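Local coordinates for protein putative surface-anchored fimbrial subunit (Corynebacterium diphtheriae, PDB 3HR6) that probably serves as the major shaft pilin of a surface pilus, its tandem Ig-like modules stabilised by isopeptide and disulfide bonds and its chain binding calcium, at residues A156-P159 with G164-V167; L330-A335 with D383-K388; I346-K351 with A362-I367. All coordinates share one frame; numbering follows the deposited sequence. Where two conformers were deposited one is given.

Contact 1. Residues A156-P159 with G164-V167; sequences ATQP and GENV. With CA (calcium ion), chain B.
Glu165 meets Gln158 through a shared calcium ion, in a calcium-binding loop that runs from the end of strand 148-152 to the start of strand 166-174. The Glu165 carboxylate binds through one oxygen: OE1 is 2.6 Å from the metal, while OE2 lies 4.0 Å away from it. Its CG stands beside the backbone N (chi1 -63°), and a bend at chi2 (-141°) brings the carboxylate across to the other segment. The direct touch there is Gln158 CB against Glu165 OE2, 3.7 Å apart. Gln158 contributes its backbone O, 2.4 Å from the calcium; its side-chain OE1 accepts from Ser347 N. Asp153 through both carboxylate oxygens, and Asp155 and Gly160 through their carbonyls, complete the shell with two waters.

Water-mediated bonds hold the carboxylate. One metal-bound water links Gln158 N to Glu165 OE2, to which it donates at 2.6 Å; another water, not on the metal, accepts from Gln158 NE2 and lies near both Glu165 OE1 and Pro159 O. Further along, Asn166 takes part through its main chain: the other calcium-bound water donates to Asn166 O over 3.1 Å.

Contact 2. Residues L330-A335 with D383-K388; sequences LHRCEA and DAWAGK
Two beta turns that share Trp385 and Ala386, type I from Asp383 to Ala386 and type II from Trp385 to Lys388, form the loop that Arg332 of strand 327-333 clamps within an Ig-like module. Arg332 grips the Lys388 carbonyl side-on, with two nitrogens on one oxygen. The bond from NE to Lys388 O is short and nearly straight (2.8 Å, N-H...O 164°); that from NH2 to the same O is longer and more bent, at 3.2 Å. The acceptor lies in the guanidinium plane, so the pair of bonds fixes the rotation of the group.

Trp385 meets the same side chain from one face. Its CB sits over the centre of the guanidinium, 3.5 Å from Arg332 CZ, and the indole plane is tilted 25° from the guanidinium plane. Because the Arg332 chain bends at chi2 (-71°) and again at chi3, its aliphatic part passes at a slant by the six-membered ring: CD is 3.5 Å from Trp385 CE3. Phe392 on strand 391-398 ties both partners to the core, through a cation-pi contact with Arg332 and an edge-to-face stack with Trp385, whose NE1 donates to His368 O.

Asp383 steadies the first turn as an Asx turn, OD1 accepting from Trp385 N at 2.9 Å. Its other oxygen reaches Arg332 indirectly: a water in the guanidinium plane accepts from NH2 and donates to Asp383 OD2, and the opposite charges probably reinforce this link. Next to Arg332, Cys333 is joined to Cys393 by a disulfide. Just past the end of the strand, a second water donates to Glu334 OE2 at 2.6 Å and to Gly387 O at 3.3 Å.

Contact 3. Residues I346-K351 with A362-I367; sequences ISLDGK and AVLSGI
The flat group that Leu348 meets is the peptide between Ser365 and Gly366, since neither segment carries an aromatic ring. Leu348 approaches its carbonyl oxygen, with CB and CD1 each 3.6 Å from Ser365 O, and both methyls lie on the same side of the peptide plane. With CG anti to the carbonyl carbon (chi1 -55°), the fork of the leucine is carried toward strand 361-375.

There it touches two apolar residues. CD1 meets Leu364 CB at 3.7 Å, the two side chains crossing at about a right angle, whereas Ile367 brings CG1 to within 3.8 Å of CD1 and equally near CD2. Leu364 and Ile367 also pack on Leu330, which extends the apolar cluster to strand 327-333. Val163 adds a backbone link, bonding to both Asp349 and Gly366.

The position of Leu348 is set by its own turn: Leu348 N donates to Lys351 O at 2.8 Å, and Lys351 N returns a bond to Leu348 O at 3.0 Å. The pair closes a turn whose central residues, Asp349 and Gly350, both have positive phi, a type I' turn, the kind common in two-residue beta hairpins, here packed against a strand of an Ig-like beta sandwich.

In the fold
The three contacts lie on the same side of the chain's centre and converge where the calcium loop meets the following Ig-like module. Contact 1 binds the ion; its Gln158 joins contact 3 directly, OE1 lying 2.8 Å from Ser347 N, with centres about 12 Å apart. Pro159 packs on contact 2, its CG 3.6 Å from Trp385 CZ3, with centres about 14 Å apart. Contacts 2 and 3 are joined by Leu330 O and Ile346 N at 2.8 Å and by Trp385 CH2 against Ile346 CD1. The Trp385 side chain is about 8 Å from the calcium and that of Leu348 about 11 Å, which places the ion beside the junction between modules.

Contact 1. Residues A156-P159 with G164-V167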
ATOM      1  N   ALA A 156     -23.448   6.879  -3.264  1.00 17.52           N
ATOM      2  CA  ALA A 156     -23.726   7.557  -4.530  1.00 17.97           C
ATOM      3  C   ALA A 156     -24.575   8.814  -4.388  1.00 18.18           C
ATOM      4  O   ALA A 156     -24.855   9.447  -5.376  1.00 19.88           O
ATOM      5  CB  ALA A 156     -24.435   6.564  -5.511  1.00 18.35           C
ATOM      6  N   THR A 157     -24.997   9.172  -3.183  1.00 17.26           N
ATOM      7  CA  THR A 157     -25.816  10.365  -3.001  1.00 16.45           C
ATOM      8  C   THR A 157     -25.125  11.594  -3.564  1.00 15.23           C
ATOM      9  O   THR A 157     -25.750  12.427  -4.182  1.00 15.89           O
ATOM     10  CB  THR A 157     -26.130  10.569  -1.559  1.00 16.69           C
ATOM     11  OG1 THR A 157     -26.783   9.369  -1.079  1.00 20.07           O
ATOM     12  CG2 THR A 157     -27.099  11.736  -1.409  1.00 19.08           C
ATOM     13  N   GLN A 158     -23.834  11.690  -3.339  1.00 14.50           N
ATOM     14  CA  GLN A 158     -23.024  12.715  -4.010  1.00 13.15           C
ATOM     15  C   GLN A 158     -21.843  12.050  -4.712  1.00 12.66           C
ATOM     16  O   GLN A 158     -21.147  11.240  -4.120  1.00 14.32           O
ATOM     17  CB  GLN A 158     -22.526  13.749  -3.009  1.00 12.15           C
ATOM     18  CG  GLN A 158     -21.626  14.832  -3.659  1.00 11.26           C
ATOM     19  CD  GLN A 158     -21.375  15.999  -2.709  1.00 11.60           C
ATOM     20  OE1 GLN A 158     -22.280  16.822  -2.480  1.00 12.05           O
ATOM     21  NE2 GLN A 158     -20.152  16.105  -2.191  1.00 10.80           N
ATOM     22  N   PRO A 159     -21.579  12.422  -5.955  1.00 12.51           N
ATOM     23  CA  PRO A 159     -20.448  11.765  -6.615  1.00 12.46           C
ATOM     24  C   PRO A 159     -19.139  11.924  -5.871  1.00 12.74           C
ATOM     25  O   PRO A 159     -18.827  12.987  -5.355  1.00 13.48           O
ATOM     26  CB  PRO A 159     -20.370  12.495  -7.950  1.00 11.81           C
ATOM     27  CG  PRO A 159     -21.777  12.892  -8.184  1.00 12.05           C
ATOM     28  CD  PRO A 159     -22.385  13.219  -6.881  1.00 12.76           C
ATOM     29  N   GLY A 164     -15.773  15.341   3.810  1.00 12.77           N
ATOM     30  CA  GLY A 164     -17.027  15.280   4.512  1.00 14.34           C
ATOM     31  C   GLY A 164     -17.786  14.004   4.204  1.00 13.87           C
ATOM     32  O   GLY A 164     -18.784  13.701   4.863  1.00 15.17           O
ATOM     33  N   GLU A 165     -17.297  13.265   3.223  1.00 13.46           N
ATOM     34  CA  GLU A 165     -17.831  11.950   2.898  1.00 14.28           C
ATOM     35  C   GLU A 165     -16.770  10.860   3.155  1.00 14.55           C
ATOM     36  O   GLU A 165     -15.627  11.128   3.487  1.00 13.26           O
ATOM     37  CB  GLU A 165     -18.195  11.922   1.407  1.00 15.48           C
ATOM     38  CG  GLU A 165     -19.304  12.911   1.009  1.00 15.88           C
ATOM     39  CD  GLU A 165     -20.255  12.317  -0.028  1.00 13.68           C
ATOM     40  OE1 GLU A 165     -19.805  11.843  -1.074  1.00 14.98           O
ATOM     41  OE2 GLU A 165     -21.469  12.353   0.207  1.00 18.04           O
ATOM     42  N   ASN A 166     -17.196   9.617   2.989  1.00 13.48           N
ATOM     43  CA  ASN A 166     -16.301   8.498   3.110  1.00 14.32           C
ATOM     44  C   ASN A 166     -15.792   7.983   1.770  1.00 13.82           C
ATOM     45  O   ASN A 166     -16.488   7.987   0.767  1.00 13.62           O
ATOM     46  CB  ASN A 166     -16.988   7.357   3.824  1.00 14.02           C
ATOM     47  CG  ASN A 166     -17.476   7.738   5.194  1.00 14.44           C
ATOM     48  OD1 ASN A 166     -16.733   8.263   6.020  1.00 14.91           O
ATOM     49  ND2 ASN A 166     -18.763   7.509   5.441  1.00 22.10           N
ATOM     50  N   VAL A 167     -14.539   7.547   1.806  1.00 13.30           N
ATOM     51  CA  VAL A 167     -13.917   6.801   0.730  1.00 14.47           C
ATOM     52  C   VAL A 167     -13.961   5.343   1.113  1.00 14.44           C
ATOM     53  O   VAL A 167     -13.989   4.997   2.297  1.00 14.43           O
ATOM     54  CB  VAL A 167     -12.469   7.280   0.461  1.00 14.69           C
ATOM     55  CG1 VAL A 167     -11.511   7.128   1.732  1.00 15.02           C
ATOM     56  CG2 VAL A 167     -11.856   6.599  -0.816  1.00 15.44           C
TER
HETATM   57 CA    CA B   1     -20.134   9.768  -2.528  1.00 20.60          CA
HETATM   58  O   HOH W   1     -18.424  13.654  -2.530  1.00 13.22           O
HETATM   59  O   HOH W   2     -22.325  10.476  -1.297  1.00 17.28           O
HETATM   60  O   HOH W   3     -19.301   8.881  -0.191  1.00 15.65           O

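Contact 2. Residues L330-A335 with D383-K388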
ATOM      1  N   LEU A 330     -22.705  25.334  -4.960  1.00 11.16           N
ATOM      2  CA  LEU A 330     -21.955  24.660  -6.021  1.00 11.25           C
ATOM      3  C   LEU A 330     -22.815  23.553  -6.645  1.00 11.90           C
ATOM      4  O   LEU A 330     -23.477  22.803  -5.953  1.00 12.28           O
ATOM      5  CB  LEU A 330     -20.641  24.117  -5.475  1.00 11.10           C
ATOM      6  CG  LEU A 330     -19.672  23.465  -6.487  1.00 11.90           C
ATOM      7  CD1 LEU A 330     -19.131  24.495  -7.466  1.00 14.23           C
ATOM      8  CD2 LEU A 330     -18.531  22.746  -5.718  1.00 11.69           C
ATOM      9  N   HIS A 331     -22.787  23.491  -7.968  1.00 11.54           N
ATOM     10  CA  HIS A 331     -23.644  22.639  -8.762  1.00 11.05           C
ATOM     11  C   HIS A 331     -22.849  22.082  -9.916  1.00 11.03           C
ATOM     12  O   HIS A 331     -21.701  22.447 -10.125  1.00 12.48           O
ATOM     13  CB  HIS A 331     -24.802  23.447  -9.330  1.00 10.87           C
ATOM     14  CG  HIS A 331     -25.915  23.687  -8.357  1.00 11.08           C
ATOM     15  ND1 HIS A 331     -26.843  22.716  -8.045  1.00 11.00           N
ATOM     16  CD2 HIS A 331     -26.273  24.791  -7.660  1.00 14.02           C
ATOM     17  CE1 HIS A 331     -27.736  23.217  -7.208  1.00 13.09           C
ATOM     18  NE2 HIS A 331     -27.410  24.474  -6.948  1.00 13.21           N
ATOM     19  N   ARG A 332     -23.476  21.188 -10.661  1.00 11.61           N
ATOM     20  CA  ARG A 332     -23.007  20.691 -11.926  1.00 11.87           C
ATOM     21  C   ARG A 332     -23.932  21.226 -13.028  1.00 12.58           C
ATOM     22  O   ARG A 332     -25.148  21.362 -12.815  1.00 12.00           O
ATOM     23  CB  ARG A 332     -23.019  19.167 -11.970  1.00 12.49           C
ATOM     24  CG  ARG A 332     -22.087  18.508 -10.954  1.00 12.31           C
ATOM     25  CD  ARG A 332     -20.653  18.701 -11.346  1.00 13.11           C
ATOM     26  NE  ARG A 332     -20.301  18.034 -12.586  1.00 11.07           N
ATOM     27  CZ  ARG A 332     -19.096  18.000 -13.157  1.00 11.91           C
ATOM     28  NH1 ARG A 332     -18.064  18.622 -12.576  1.00 12.22           N
ATOM     29  NH2 ARG A 332     -18.939  17.343 -14.316  1.00 13.62           N
ATOM     30  N   CYS A 333     -23.326  21.569 -14.165  1.00 12.66           N
ATOM     31  CA  CYS A 333     -24.017  22.148 -15.304  0.60 12.66           C
ATOM     32  C   CYS A 333     -23.749  21.306 -16.564  1.00 13.18           C
ATOM     33  O   CYS A 333     -22.712  20.624 -16.657  1.00 13.25           O
ATOM     34  CB  CYS A 333     -23.549  23.612 -15.485  0.60 13.08           C
ATOM     35  SG  CYS A 333     -24.353  24.834 -14.414  0.60 11.34           S
ATOM     36  N   GLU A 334     -24.686  21.342 -17.513  1.00 13.72           N
ATOM     37  CA  GLU A 334     -24.523  20.773 -18.832  1.00 14.86           C
ATOM     38  C   GLU A 334     -23.731  21.755 -19.697  1.00 16.23           C
ATOM     39  O   GLU A 334     -23.465  22.894 -19.278  1.00 15.47           O
ATOM     40  CB  GLU A 334     -25.885  20.477 -19.469  1.00 15.14           C
ATOM     41  CG  GLU A 334     -26.712  19.467 -18.715  1.00 14.58           C
ATOM     42  CD  GLU A 334     -26.117  18.067 -18.686  1.00 14.34           C
ATOM     43  OE1 GLU A 334     -25.151  17.764 -19.430  1.00 13.58           O
ATOM     44  OE2 GLU A 334     -26.643  17.242 -17.897  1.00 15.45           O
ATOM     45  N   ALA A 335     -23.349  21.286 -20.883  1.00 17.77           N
ATOM     46  CA  ALA A 335     -22.582  22.067 -21.874  1.00 19.17           C
ATOM     47  C   ALA A 335     -23.167  23.428 -22.234  1.00 20.34           C
ATOM     48  O   ALA A 335     -22.419  24.341 -22.541  1.00 21.25           O
ATOM     49  CB  ALA A 335     -22.396  21.248 -23.140  1.00 19.09           C
ATOM     50  N   ASP A 383     -13.047  10.276 -13.784  1.00 12.18           N
ATOM     51  CA  ASP A 383     -13.731  11.490 -13.293  1.00 11.62           C
ATOM     52  C   ASP A 383     -14.923  11.097 -12.455  1.00 12.27           C
ATOM     53  O   ASP A 383     -15.838  10.394 -12.935  1.00 12.07           O
ATOM     54  CB  ASP A 383     -14.117  12.305 -14.545  1.00 12.17           C
ATOM     55  CG  ASP A 383     -14.879  13.581 -14.249  1.00  9.75           C
ATOM     56  OD1 ASP A 383     -15.205  13.879 -13.108  1.00 10.85           O
ATOM     57  OD2 ASP A 383     -15.125  14.329 -15.239  1.00 12.89           O
ATOM     58  N   ALA A 384     -14.875  11.460 -11.180  1.00 12.81           N
ATOM     59  CA  ALA A 384     -15.897  11.077 -10.212  1.00 12.81           C
ATOM     60  C   ALA A 384     -17.260  11.676 -10.598  1.00 12.32           C
ATOM     61  O   ALA A 384     -18.310  11.169 -10.200  1.00 13.08           O
ATOM     62  CB  ALA A 384     -15.488  11.495  -8.812  1.00 13.93           C
ATOM     63  N   TRP A 385     -17.227  12.732 -11.392  1.00 11.04           N
ATOM     64  CA  TRP A 385     -18.433  13.474 -11.802  1.00 11.53           C
ATOM     65  C   TRP A 385     -18.885  13.143 -13.224  1.00 11.88           C
ATOM     66  O   TRP A 385     -19.780  13.796 -13.775  1.00 12.48           O
ATOM     67  CB  TRP A 385     -18.151  14.985 -11.670  1.00 11.46           C
ATOM     68  CG  TRP A 385     -17.813  15.351 -10.316  1.00 11.14           C
ATOM     69  CD1 TRP A 385     -16.557  15.345  -9.716  1.00 11.09           C
ATOM     70  CD2 TRP A 385     -18.735  15.722  -9.296  1.00 10.72           C
ATOM     71  NE1 TRP A 385     -16.668  15.697  -8.410  1.00 13.00           N
ATOM     72  CE2 TRP A 385     -17.987  15.967  -8.126  1.00 13.50           C
ATOM     73  CE3 TRP A 385     -20.130  15.932  -9.269  1.00 13.24           C
ATOM     74  CZ2 TRP A 385     -18.569  16.372  -6.955  1.00 14.91           C
ATOM     75  CZ3 TRP A 385     -20.700  16.334  -8.104  1.00 12.73           C
ATOM     76  CH2 TRP A 385     -19.937  16.546  -6.949  1.00 16.83           C
ATOM     77  N   ALA A 386     -18.248  12.150 -13.830  1.00 12.44           N
ATOM     78  CA  ALA A 386     -18.626  11.696 -15.160  1.00 14.06           C
ATOM     79  C   ALA A 386     -20.109  11.436 -15.166  1.00 15.14           C
ATOM     80  O   ALA A 386     -20.650  10.885 -14.212  1.00 18.17           O
ATOM     81  CB  ALA A 386     -17.862  10.412 -15.529  1.00 13.89           C
ATOM     82  N   GLY A 387     -20.765  11.824 -16.217  1.00 15.72           N
ATOM     83  CA  GLY A 387     -22.216  11.624 -16.259  1.00 15.60           C
ATOM     84  C   GLY A 387     -23.101  12.580 -15.458  1.00 15.51           C
ATOM     85  O   GLY A 387     -24.316  12.459 -15.507  1.00 14.43           O
ATOM     86  N   LYS A 388     -22.519  13.544 -14.737  1.00 15.22           N
ATOM     87  CA  LYS A 388     -23.320  14.617 -14.154  1.00 16.33           C
ATOM     88  C   LYS A 388     -22.860  15.914 -14.788  1.00 15.39           C
ATOM     89  O   LYS A 388     -22.024  16.623 -14.262  1.00 15.60           O
ATOM     90  CB  LYS A 388     -23.146  14.707 -12.640  1.00 17.87           C
ATOM     91  CG  LYS A 388     -23.635  13.479 -11.856  1.00 21.19           C
ATOM     92  CD  LYS A 388     -25.106  13.223 -12.052  1.00 23.93           C
ATOM     93  CE  LYS A 388     -25.574  12.072 -11.143  1.00 25.66           C
ATOM     94  NZ  LYS A 388     -27.033  11.870 -11.190  1.00 25.34           N
TER
HETATM   95  O   HOH W   4     -16.674  16.469 -15.623  1.00 13.97           O
HETATM   96  O   HOH W   5     -25.821  14.963 -17.029  1.00 16.61           O

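Contact 3. Residues I346-K351 with A362-I367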
ATOM      1  N   ILE A 346     -23.837  20.896  -3.953  1.00 12.04           N
ATOM      2  CA  ILE A 346     -22.715  20.058  -3.573  1.00 12.58           C
ATOM      3  C   ILE A 346     -22.321  20.396  -2.169  1.00 12.86           C
ATOM      4  O   ILE A 346     -22.182  21.574  -1.812  1.00 12.87           O
ATOM      5  CB  ILE A 346     -21.561  20.205  -4.603  1.00 12.58           C
ATOM      6  CG1 ILE A 346     -22.035  19.600  -5.915  1.00 12.54           C
ATOM      7  CG2 ILE A 346     -20.259  19.582  -4.075  1.00 12.28           C
ATOM      8  CD1 ILE A 346     -21.170  19.928  -7.129  1.00 12.53           C
ATOM      9  N   SER A 347     -22.140  19.355  -1.352  1.00 12.02           N
ATOM     10  CA  SER A 347     -21.738  19.518   0.041  1.00 13.17           C
ATOM     11  C   SER A 347     -20.231  19.330   0.191  1.00 13.13           C
ATOM     12  O   SER A 347     -19.654  18.391  -0.357  1.00 13.40           O
ATOM     13  CB  SER A 347     -22.513  18.507   0.912  1.00 14.01           C
ATOM     14  OG  SER A 347     -22.183  18.642   2.254  1.00 19.24           O
ATOM     15  N   LEU A 348     -19.591  20.232   0.920  1.00 11.83           N
ATOM     16  CA  LEU A 348     -18.152  20.137   1.207  1.00 11.73           C
ATOM     17  C   LEU A 348     -17.959  20.351   2.697  1.00 12.41           C
ATOM     18  O   LEU A 348     -18.291  21.406   3.239  1.00 12.29           O
ATOM     19  CB  LEU A 348     -17.293  21.199   0.473  1.00 12.17           C
ATOM     20  CG  LEU A 348     -17.478  21.225  -1.025  1.00 10.94           C
ATOM     21  CD1 LEU A 348     -16.818  22.445  -1.726  1.00  9.85           C
ATOM     22  CD2 LEU A 348     -16.937  19.887  -1.659  1.00 11.29           C
ATOM     23  N   ASP A 349     -17.381  19.346   3.338  1.00 13.06           N
ATOM     24  CA  ASP A 349     -17.217  19.307   4.778  1.00 14.19           C
ATOM     25  C   ASP A 349     -18.505  19.694   5.522  1.00 14.34           C
ATOM     26  O   ASP A 349     -18.467  20.484   6.451  1.00 14.91           O
ATOM     27  CB  ASP A 349     -16.040  20.219   5.164  1.00 14.99           C
ATOM     28  CG  ASP A 349     -15.359  19.781   6.426  1.00 16.74           C
ATOM     29  OD1 ASP A 349     -15.698  18.741   6.981  1.00 16.05           O
ATOM     30  OD2 ASP A 349     -14.474  20.507   6.896  1.00 18.71           O
ATOM     31  N   GLY A 350     -19.640  19.111   5.088  1.00 14.97           N
ATOM     32  CA  GLY A 350     -20.941  19.357   5.694  1.00 15.86           C
ATOM     33  C   GLY A 350     -21.545  20.730   5.447  1.00 15.55           C
ATOM     34  O   GLY A 350     -22.537  21.099   6.112  1.00 16.15           O
ATOM     35  N   LYS A 351     -20.980  21.509   4.509  1.00 15.03           N
ATOM     36  CA  LYS A 351     -21.588  22.788   4.181  1.00 15.73           C
ATOM     37  C   LYS A 351     -22.114  22.688   2.783  1.00 15.41           C
ATOM     38  O   LYS A 351     -21.442  22.134   1.943  1.00 15.09           O
ATOM     39  CB  LYS A 351     -20.547  23.921   4.257  1.00 15.20           C
ATOM     40  CG  LYS A 351     -19.871  24.063   5.587  1.00 18.62           C
ATOM     41  CD  LYS A 351     -20.853  24.441   6.675  1.00 22.77           C
ATOM     42  CE  LYS A 351     -20.132  24.909   7.919  1.00 25.18           C
ATOM     43  NZ  LYS A 351     -21.061  25.623   8.798  1.00 28.31           N
ATOM     44  N   ALA A 362     -14.661  33.557  -0.707  1.00 11.88           N
ATOM     45  CA  ALA A 362     -15.284  32.328  -0.267  1.00 12.20           C
ATOM     46  C   ALA A 362     -14.488  31.180  -0.881  1.00 12.97           C
ATOM     47  O   ALA A 362     -14.271  31.173  -2.079  1.00 14.76           O
ATOM     48  CB  ALA A 362     -16.729  32.257  -0.719  1.00 12.74           C
ATOM     49  N   VAL A 363     -14.054  30.263  -0.034  1.00 13.36           N
ATOM     50  CA  VAL A 363     -13.234  29.132  -0.450  1.00 12.52           C
ATOM     51  C   VAL A 363     -14.047  27.835  -0.374  1.00 13.39           C
ATOM     52  O   VAL A 363     -14.597  27.508   0.675  1.00 13.77           O
ATOM     53  CB  VAL A 363     -11.923  29.048   0.363  1.00 11.89           C
ATOM     54  CG1 VAL A 363     -11.024  27.957  -0.257  1.00 13.03           C
ATOM     55  CG2 VAL A 363     -11.159  30.397   0.337  1.00 12.95           C
ATOM     56  N   LEU A 364     -14.148  27.123  -1.497  1.00 11.85           N
ATOM     57  CA  LEU A 364     -14.846  25.836  -1.606  1.00 11.02           C
ATOM     58  C   LEU A 364     -13.726  24.795  -1.768  1.00 11.73           C
ATOM     59  O   LEU A 364     -13.193  24.614  -2.862  1.00 14.17           O
ATOM     60  CB  LEU A 364     -15.788  25.857  -2.789  1.00 12.72           C
ATOM     61  CG  LEU A 364     -17.066  26.669  -2.604  1.00 11.62           C
ATOM     62  CD1 LEU A 364     -16.784  28.134  -2.464  1.00 13.52           C
ATOM     63  CD2 LEU A 364     -17.924  26.424  -3.814  1.00 13.01           C
ATOM     64  N   SER A 365     -13.341  24.184  -0.667  1.00 11.27           N
ATOM     65  CA  SER A 365     -12.184  23.283  -0.619  0.50 11.77           C
ATOM     66  C   SER A 365     -12.613  21.835  -0.549  1.00 11.96           C
ATOM     67  O   SER A 365     -13.732  21.520  -0.138  1.00 13.20           O
ATOM     68  CB  SER A 365     -11.301  23.551   0.616  0.50 11.65           C
ATOM     69  OG  SER A 365     -10.962  24.917   0.776  0.50 11.57           O
ATOM     70  N   GLY A 366     -11.697  20.949  -0.912  1.00 11.57           N
ATOM     71  CA  GLY A 366     -11.924  19.533  -0.754  1.00 11.73           C
ATOM     72  C   GLY A 366     -12.868  18.834  -1.688  1.00 11.70           C
ATOM     73  O   GLY A 366     -13.512  17.802  -1.347  1.00 12.23           O
ATOM     74  N   ILE A 367     -12.921  19.348  -2.907  1.00 10.85           N
ATOM     75  CA  ILE A 367     -13.691  18.807  -3.966  1.00 11.93           C
ATOM     76  C   ILE A 367     -12.913  17.630  -4.560  1.00 11.03           C
ATOM     77  O   ILE A 367     -11.861  17.833  -5.179  1.00 12.24           O
ATOM     78  CB  ILE A 367     -13.982  19.837  -5.081  1.00 10.85           C
ATOM     79  CG1 ILE A 367     -14.708  21.086  -4.526  1.00 12.81           C
ATOM     80  CG2 ILE A 367     -14.811  19.185  -6.127  1.00 10.81           C
ATOM     81  CD1 ILE A 367     -14.629  22.332  -5.426  1.00 13.14           C
TER